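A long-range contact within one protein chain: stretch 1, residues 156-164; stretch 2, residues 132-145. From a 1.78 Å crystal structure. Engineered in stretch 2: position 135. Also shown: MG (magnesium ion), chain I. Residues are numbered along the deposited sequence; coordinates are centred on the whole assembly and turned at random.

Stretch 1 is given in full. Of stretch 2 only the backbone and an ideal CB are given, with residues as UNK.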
ATOM      1  N   MET B 156     -25.152  -6.132 -26.173  1.00 22.65           N
ATOM      2  CA  MET B 156     -26.077  -7.223 -26.455  1.00 19.67           C
ATOM      3  C   MET B 156     -26.007  -8.308 -25.374  1.00 21.59           C
ATOM      4  O   MET B 156     -27.031  -8.897 -25.028  1.00 23.59           O
ATOM      5  CB  MET B 156     -25.801  -7.838 -27.830  1.00 18.12           C
ATOM      6  CG  MET B 156     -26.779  -8.940 -28.200  1.00 24.39           C
ATOM      7  SD  MET B 156     -28.407  -8.276 -28.616  1.00 36.86           S
ATOM      8  CE  MET B 156     -28.011  -7.335 -30.088  1.00 46.89           C
ATOM      9  N   ASP B 157     -24.806  -8.577 -24.854  1.00 23.31           N
ATOM     10  CA  ASP B 157     -24.639  -9.547 -23.765  1.00 21.77           C
ATOM     11  C   ASP B 157     -25.433  -9.148 -22.517  1.00 25.63           C
ATOM     12  O   ASP B 157     -25.917 -10.009 -21.774  1.00 22.46           O
ATOM     13  CB  ASP B 157     -23.160  -9.708 -23.391  1.00 19.93           C
ATOM     14  CG  ASP B 157     -22.365 -10.485 -24.432  1.00 32.73           C
ATOM     15  OD1 ASP B 157     -22.974 -11.159 -25.297  1.00 29.21           O
ATOM     16  OD2 ASP B 157     -21.115 -10.429 -24.376  1.00 29.05           O
ATOM     17  N   MET B 158     -25.551  -7.846 -22.279  1.00 21.83           N
ATOM     18  CA  MET B 158     -26.325  -7.356 -21.141  1.00 27.77           C
ATOM     19  C   MET B 158     -27.740  -7.925 -21.176  1.00 32.59           C
ATOM     20  O   MET B 158     -28.291  -8.322 -20.148  1.00 35.44           O
ATOM     21  CB  MET B 158     -26.369  -5.821 -21.129  1.00 28.34           C
ATOM     22  CG  MET B 158     -27.296  -5.217 -20.066  1.00 26.37           C
ATOM     23  SD  MET B 158     -26.648  -5.427 -18.397  1.00 32.91           S
ATOM     24  CE  MET B 158     -25.442  -4.101 -18.344  1.00 30.90           C
ATOM     25  N   THR B 159     -28.320  -7.979 -22.368  1.00 32.00           N
ATOM     26  CA  THR B 159     -29.692  -8.442 -22.523  1.00 39.52           C
ATOM     27  C   THR B 159     -29.842  -9.930 -22.210  1.00 38.71           C
ATOM     28  O   THR B 159     -30.958 -10.419 -22.036  1.00 44.65           O
ATOM     29  CB  THR B 159     -30.236  -8.155 -23.948  1.00 28.35           C
ATOM     30  OG1 THR B 159     -29.750  -9.148 -24.864  1.00 27.99           O
ATOM     31  CG2 THR B 159     -29.808  -6.763 -24.407  1.00 29.13           C
ATOM     32  N   GLU B 160     -28.723 -10.646 -22.145  1.00 35.47           N
ATOM     33  CA  GLU B 160     -28.750 -12.085 -21.880  1.00 37.66           C
ATOM     34  C   GLU B 160     -28.196 -12.395 -20.488  1.00 32.74           C
ATOM     35  O   GLU B 160     -28.074 -13.555 -20.095  1.00 29.65           O
ATOM     36  CB  GLU B 160     -27.922 -12.836 -22.925  1.00 49.78           C
ATOM     37  CG  GLU B 160     -28.257 -12.503 -24.377  1.00 67.50           C
ATOM     38  CD  GLU B 160     -27.075 -12.729 -25.315  1.00 80.04           C
ATOM     39  OE1 GLU B 160     -26.012 -13.186 -24.836  1.00 85.77           O
ATOM     40  OE2 GLU B 160     -27.202 -12.445 -26.527  1.00 81.42           O
ATOM     41  N   SER B 161     -27.851 -11.349 -19.750  1.00 28.26           N
ATOM     42  CA  SER B 161     -27.210 -11.525 -18.454  1.00 24.52           C
ATOM     43  C   SER B 161     -28.233 -11.721 -17.342  1.00 27.26           C
ATOM     44  O   SER B 161     -29.435 -11.613 -17.565  1.00 22.90           O
ATOM     45  CB  SER B 161     -26.314 -10.325 -18.132  1.00 29.39           C
ATOM     46  OG  SER B 161     -27.091  -9.188 -17.792  1.00 30.94           O
ATOM     47  N   ASP B 162     -27.739 -11.988 -16.137  1.00 36.76           N
ATOM     48  CA  ASP B 162     -28.594 -12.236 -14.983  1.00 39.69           C
ATOM     49  C   ASP B 162     -28.795 -10.974 -14.135  1.00 30.92           C
ATOM     50  O   ASP B 162     -29.532 -10.993 -13.149  1.00 31.04           O
ATOM     51  CB  ASP B 162     -27.994 -13.354 -14.125  1.00 49.36           C
ATOM     52  CG  ASP B 162     -27.967 -14.695 -14.845  1.00 56.51           C
ATOM     53  OD1 ASP B 162     -29.052 -15.160 -15.268  1.00 58.54           O
ATOM     54  OD2 ASP B 162     -26.864 -15.282 -14.979  1.00 47.67           O
ATOM     55  N   LEU B 163     -28.139  -9.885 -14.526  1.00 24.52           N
ATOM     56  CA  LEU B 163     -28.210  -8.630 -13.778  1.00 24.81           C
ATOM     57  C   LEU B 163     -29.641  -8.194 -13.498  1.00 24.27           C
ATOM     58  O   LEU B 163     -30.511  -8.285 -14.368  1.00 26.31           O
ATOM     59  CB  LEU B 163     -27.496  -7.518 -14.539  1.00 26.77           C
ATOM     60  CG  LEU B 163     -25.985  -7.453 -14.393  1.00 29.48           C
ATOM     61  CD1 LEU B 163     -25.468  -6.225 -15.120  1.00 30.02           C
ATOM     62  CD2 LEU B 163     -25.618  -7.420 -12.919  1.00 25.17           C
ATOM     63  N   ASP B 164     -29.874  -7.703 -12.286  1.00 18.23           N
ATOM     64  CA  ASP B 164     -31.181  -7.197 -11.893  1.00 21.05           C
ATOM     65  C   ASP B 164     -31.205  -5.675 -11.904  1.00 26.29           C
ATOM     66  O   ASP B 164     -32.269  -5.062 -12.003  1.00 24.13           O
ATOM     67  CB  ASP B 164     -31.521  -7.696 -10.493  1.00 23.46           C
ATOM     68  CG  ASP B 164     -31.564  -9.216 -10.415  1.00 32.45           C
ATOM     69  OD1 ASP B 164     -32.509  -9.831 -10.970  1.00 28.07           O
ATOM     70  OD2 ASP B 164     -30.649  -9.795  -9.794  1.00 32.89           O
ATOM     71  N   UNK B 132     -18.979   4.205 -19.454  1.00 19.55           N
ATOM     72  CA  UNK B 132     -20.047   3.478 -20.119  1.00 17.40           C
ATOM     73  C   UNK B 132     -20.261   2.170 -19.367  1.00 16.35           C
ATOM     74  O   UNK B 132     -19.316   1.594 -18.814  1.00 16.87           O
ATOM     75  CB  UNK B 132     -19.720   3.227 -21.592  1.00 17.40           C
ATOM     76  N   UNK B 133     -21.491   1.672 -19.357  1.00 19.28           N
ATOM     77  CA  UNK B 133     -21.737   0.392 -18.707  1.00 20.77           C
ATOM     78  C   UNK B 133     -21.072  -0.755 -19.480  1.00 20.98           C
ATOM     79  O   UNK B 133     -20.979  -1.884 -18.985  1.00 19.36           O
ATOM     80  CB  UNK B 133     -23.242   0.145 -18.581  1.00 20.77           C
ATOM     81  N   UNK B 134     -20.597  -0.456 -20.685  1.00 16.12           N
ATOM     82  CA  UNK B 134     -20.005  -1.479 -21.547  1.00 19.81           C
ATOM     83  C   UNK B 134     -18.487  -1.452 -21.447  1.00 18.58           C
ATOM     84  O   UNK B 134     -17.802  -2.224 -22.131  1.00 17.23           O
ATOM     85  CB  UNK B 134     -20.442  -1.278 -23.000  1.00 19.81           C
ATOM     86  N   UNK B 135     -17.963  -0.547 -20.620  1.00 18.72           N
ATOM     87  CA  UNK B 135     -16.515  -0.450 -20.421  1.00 16.14           C
ATOM     88  C   UNK B 135     -15.979  -1.697 -19.728  1.00 16.56           C
ATOM     89  O   UNK B 135     -16.738  -2.471 -19.143  1.00 18.70           O
ATOM     90  CB  UNK B 135     -16.168   0.796 -19.604  1.00 16.14           C
ATOM     91  N   UNK B 136     -14.664  -1.892 -19.795  1.00 17.57           N
ATOM     92  CA  UNK B 136     -14.058  -3.160 -19.401  1.00 15.59           C
ATOM     93  C   UNK B 136     -14.446  -3.635 -17.995  1.00 19.27           C
ATOM     94  O   UNK B 136     -14.731  -4.817 -17.796  1.00 17.20           O
ATOM     95  CB  UNK B 136     -12.535  -3.035 -19.485  1.00 15.59           C
ATOM     96  N   UNK B 137     -14.449  -2.727 -17.020  1.00 13.93           N
ATOM     97  CA  UNK B 137     -14.696  -3.130 -15.636  1.00 15.87           C
ATOM     98  C   UNK B 137     -16.121  -3.674 -15.388  1.00 18.76           C
ATOM     99  O   UNK B 137     -16.271  -4.816 -14.933  1.00 20.17           O
ATOM    100  CB  UNK B 137     -14.443  -1.935 -14.715  1.00 15.87           C
ATOM    101  N   UNK B 138     -17.164  -2.868 -15.684  1.00 18.71           N
ATOM    102  CA  UNK B 138     -18.532  -3.382 -15.521  1.00 15.72           C
ATOM    103  C   UNK B 138     -18.742  -4.595 -16.415  1.00 18.69           C
ATOM    104  O   UNK B 138     -19.363  -5.563 -15.994  1.00 18.21           O
ATOM    105  CB  UNK B 138     -19.564  -2.300 -15.845  1.00 15.72           C
ATOM    106  N   UNK B 139     -18.226  -4.544 -17.638  1.00 17.22           N
ATOM    107  CA  UNK B 139     -18.500  -5.594 -18.620  1.00 18.71           C
ATOM    108  C   UNK B 139     -18.052  -6.959 -18.112  1.00 17.33           C
ATOM    109  O   UNK B 139     -18.729  -7.968 -18.323  1.00 18.43           O
ATOM    110  CB  UNK B 139     -17.805  -5.277 -19.946  1.00 18.71           C
ATOM    111  N   UNK B 140     -16.902  -6.984 -17.451  1.00 14.60           N
ATOM    112  CA  UNK B 140     -16.353  -8.238 -16.959  1.00 13.83           C
ATOM    113  C   UNK B 140     -17.281  -8.927 -15.965  1.00 15.72           C
ATOM    114  O   UNK B 140     -17.136 -10.119 -15.711  1.00 20.34           O
ATOM    115  CB  UNK B 140     -14.990  -7.990 -16.309  1.00 13.83           C
ATOM    116  N   UNK B 141     -18.237  -8.188 -15.409  1.00 16.28           N
ATOM    117  CA  UNK B 141     -19.156  -8.778 -14.441  1.00 17.67           C
ATOM    118  C   UNK B 141     -20.467  -9.317 -15.045  1.00 23.16           C
ATOM    119  O   UNK B 141     -21.238  -9.976 -14.353  1.00 24.80           O
ATOM    120  CB  UNK B 141     -19.489  -7.732 -13.375  1.00 17.67           C
ATOM    121  N   UNK B 142     -20.721  -9.061 -16.324  1.00 16.87           N
ATOM    122  CA  UNK B 142     -21.954  -9.580 -16.930  1.00 22.51           C
ATOM    123  C   UNK B 142     -21.815 -10.125 -18.351  1.00 19.99           C
ATOM    124  O   UNK B 142     -22.742 -10.754 -18.851  1.00 20.52           O
ATOM    125  CB  UNK B 142     -23.006  -8.469 -16.940  1.00 22.51           C
ATOM    126  N   UNK B 143     -20.678  -9.884 -18.996  1.00 16.01           N
ATOM    127  CA  UNK B 143     -20.489 -10.308 -20.380  1.00 18.41           C
ATOM    128  C   UNK B 143     -19.326 -11.276 -20.558  1.00 23.04           C
ATOM    129  O   UNK B 143     -18.493 -11.437 -19.672  1.00 24.63           O
ATOM    130  CB  UNK B 143     -20.269  -9.082 -21.269  1.00 18.41           C
ATOM    131  N   UNK B 144     -19.282 -11.915 -21.722  1.00 17.48           N
ATOM    132  CA  UNK B 144     -18.157 -12.763 -22.096  1.00 23.71           C
ATOM    133  C   UNK B 144     -17.760 -12.441 -23.529  1.00 25.06           C
ATOM    134  O   UNK B 144     -18.476 -12.784 -24.463  1.00 25.68           O
ATOM    135  CB  UNK B 144     -18.505 -14.245 -21.944  1.00 23.71           C
ATOM    136  N   UNK B 145     -16.628 -11.768 -23.697  1.00 19.18           N
ATOM    137  CA  UNK B 145     -16.197 -11.315 -25.013  1.00 18.64           C
ATOM    138  C   UNK B 145     -14.701 -11.526 -25.182  1.00 19.43           C
ATOM    139  O   UNK B 145     -13.948 -11.442 -24.226  1.00 20.10           O
ATOM    140  CB  UNK B 145     -16.554  -9.842 -25.221  1.00 18.64           C
TER
HETATM  141 MG    MG I1378     -12.656   0.655 -15.486  1.00 18.17          MG

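At position 132 the ideal CB finds nothing of stretch 1 within 5.5 Å, so stretch 1 sets no preference. The residue is Ser132, opening a type I turn that ends at 135; its OG donates to OG1 of the residue at 134 (2.7 Å).

Position 133 points CA-to-CB toward stretch 1, and its ideal CB lies 4.8 Å from Met158 CE. A methyl offers no polar partner, so an apolar side chain of moderate length suits: valine, leucine, isoleucine or methionine. It is Ile133, whose CG1 packs 3.9 Å from Met158 CE.

Position 134 has nothing of stretch 1 within 5.5 Å of its ideal CB, so many side chains would fit; it is Thr134, the acceptor of the Ser132 OG bond. Position 135 precedes a helix, with phi/psi of -66/163, where Ser, Thr, Asp or Asn commonly cap. The engineered Asp135 makes no capping bond; its OD2 instead accepts from water 1 (2.6 Å).

The helical angles at 136 to 139 admit many residues. The magnesium ion lies near 137, favouring an oxygen ligand there. Deposited are Ala136, Thr137, whose OG1 binds the ion at 2.2 Å, Pro138 and Ala139. At 140 and 141 neither ideal CB has stretch 1 within 5.5 Å, so many side chains would do. Ser140 OG donates back to Ala136 O (2.9 Å), while the end of the Phe141 side chain leads away from stretch 1.

The ideal CB of position 142 points toward stretch 1, 3.8 Å from Leu163 CD1, 4.0 Å from Ser161 CB and 5.0 Å from Met158 SD. These mostly apolar neighbours suit a large side chain, aromatic or long aliphatic. Tyr142, with chi1 p, places one ring face against the methionine: Met158 CE is 3.5 Å from the centroid of the Tyr142 ring and 18° off its normal, a CH-pi contact. Tyr142 OH donates to Ile133 O (2.7 Å), tying together two parts of stretch 2 that both touch Met158. Water 3 bridges the backbones, donating to Tyr142 O (2.7 Å) and Asp157 O (3.1 Å).

At 143 the ideal CB is already 3.5 Å from Asp157 OD2, so a small residue fits comfortably, although a donor reaching the carboxylate is conceivable. It is Ala143.

The ideal CB of position 144 lies 5.2 Å from Asp157 OD2; a polar or basic residue would be plausible. His144 instead uses its ring nitrogens elsewhere in the structure, while water 4 lies 2.5 Å from both His144 O and Asp157 OD2.

The ideal CB of position 145 lies 4.7 Å from Asp157 OD2, with little constraint; it is Ala145.

Stretch 2, residues 132-145: SITDATPASFYAHA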
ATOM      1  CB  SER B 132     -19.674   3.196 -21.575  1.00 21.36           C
ATOM      2  OG  SER B 132     -20.517   2.202 -22.132  1.00 23.00           O
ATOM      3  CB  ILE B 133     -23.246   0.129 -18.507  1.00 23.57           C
ATOM      4  CG1 ILE B 133     -23.458  -0.895 -17.388  1.00 29.17           C
ATOM      5  CG2 ILE B 133     -23.909  -0.296 -19.806  1.00 22.00           C
ATOM      6  CD1 ILE B 133     -23.155  -0.337 -15.988  1.00 20.64           C
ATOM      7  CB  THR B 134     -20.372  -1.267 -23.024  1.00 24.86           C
ATOM      8  OG1 THR B 134     -19.866   0.002 -23.463  1.00 23.97           O
ATOM      9  CG2 THR B 134     -21.887  -1.311 -23.218  1.00 23.67           C
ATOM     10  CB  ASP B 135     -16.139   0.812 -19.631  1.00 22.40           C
ATOM     11  CG  ASP B 135     -14.670   1.184 -19.795  1.00 28.43           C
ATOM     12  OD1 ASP B 135     -14.135   1.000 -20.909  1.00 27.21           O
ATOM     13  OD2 ASP B 135     -14.050   1.653 -18.811  1.00 26.04           O
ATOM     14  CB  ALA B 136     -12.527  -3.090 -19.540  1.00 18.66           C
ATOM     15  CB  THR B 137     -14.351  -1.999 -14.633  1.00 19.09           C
ATOM     16  OG1 THR B 137     -13.085  -1.438 -14.977  1.00 14.54           O
ATOM     17  CG2 THR B 137     -14.273  -2.550 -13.215  1.00 12.85           C
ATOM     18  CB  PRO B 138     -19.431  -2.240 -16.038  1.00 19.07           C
ATOM     19  CG  PRO B 138     -18.576  -1.096 -16.286  1.00 24.09           C
ATOM     20  CD  PRO B 138     -17.130  -1.507 -16.242  1.00 21.09           C
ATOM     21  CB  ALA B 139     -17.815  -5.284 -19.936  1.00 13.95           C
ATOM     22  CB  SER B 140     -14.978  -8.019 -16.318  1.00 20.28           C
ATOM     23  OG  SER B 140     -14.038  -7.577 -17.281  1.00 25.65           O
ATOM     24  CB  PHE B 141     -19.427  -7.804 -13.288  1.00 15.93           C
ATOM     25  CG  PHE B 141     -18.262  -7.670 -12.340  1.00 18.95           C
ATOM     26  CD1 PHE B 141     -17.178  -6.871 -12.669  1.00 18.07           C
ATOM     27  CD2 PHE B 141     -18.228  -8.383 -11.151  1.00 14.93           C
ATOM     28  CE1 PHE B 141     -16.085  -6.765 -11.822  1.00 18.29           C
ATOM     29  CE2 PHE B 141     -17.131  -8.275 -10.292  1.00 15.55           C
ATOM     30  CZ  PHE B 141     -16.063  -7.467 -10.631  1.00 17.60           C
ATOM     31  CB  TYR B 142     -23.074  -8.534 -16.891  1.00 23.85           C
ATOM     32  CG  TYR B 142     -22.831  -7.327 -17.777  1.00 21.35           C
ATOM     33  CD1 TYR B 142     -23.153  -7.348 -19.140  1.00 19.14           C
ATOM     34  CD2 TYR B 142     -22.288  -6.168 -17.252  1.00 18.69           C
ATOM     35  CE1 TYR B 142     -22.932  -6.231 -19.950  1.00 20.31           C
ATOM     36  CE2 TYR B 142     -22.068  -5.059 -18.041  1.00 20.53           C
ATOM     37  CZ  TYR B 142     -22.390  -5.088 -19.385  1.00 24.01           C
ATOM     38  OH  TYR B 142     -22.151  -3.964 -20.144  1.00 21.03           O
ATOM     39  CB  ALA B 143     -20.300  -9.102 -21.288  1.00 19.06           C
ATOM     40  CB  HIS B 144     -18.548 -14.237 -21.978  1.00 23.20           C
ATOM     41  CG  HIS B 144     -19.049 -14.614 -20.621  1.00 27.54           C
ATOM     42  ND1 HIS B 144     -18.204 -14.895 -19.566  1.00 24.84           N
ATOM     43  CD2 HIS B 144     -20.306 -14.746 -20.135  1.00 30.40           C
ATOM     44  CE1 HIS B 144     -18.918 -15.195 -18.499  1.00 26.87           C
ATOM     45  NE2 HIS B 144     -20.199 -15.109 -18.815  1.00 24.87           N
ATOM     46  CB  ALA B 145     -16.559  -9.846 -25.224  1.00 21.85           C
TER
HETATM   47  O   HOH W   1     -14.697   0.678 -16.524  1.00 16.99           O
HETATM   48  O   HOH W   2     -11.812   0.237 -17.591  1.00 20.67           O
HETATM   49  O   HOH W   3     -24.078 -12.275 -20.621  1.00 35.75           O
HETATM   50  O   HOH W   4     -20.434 -12.278 -25.906  1.00 21.66           O
HETATM   51  O   HOH W   5     -21.613 -14.163 -24.515  1.00 53.11           O
HETATM   52  O   HOH W   6     -12.221   2.781 -15.828  1.00 17.09           O
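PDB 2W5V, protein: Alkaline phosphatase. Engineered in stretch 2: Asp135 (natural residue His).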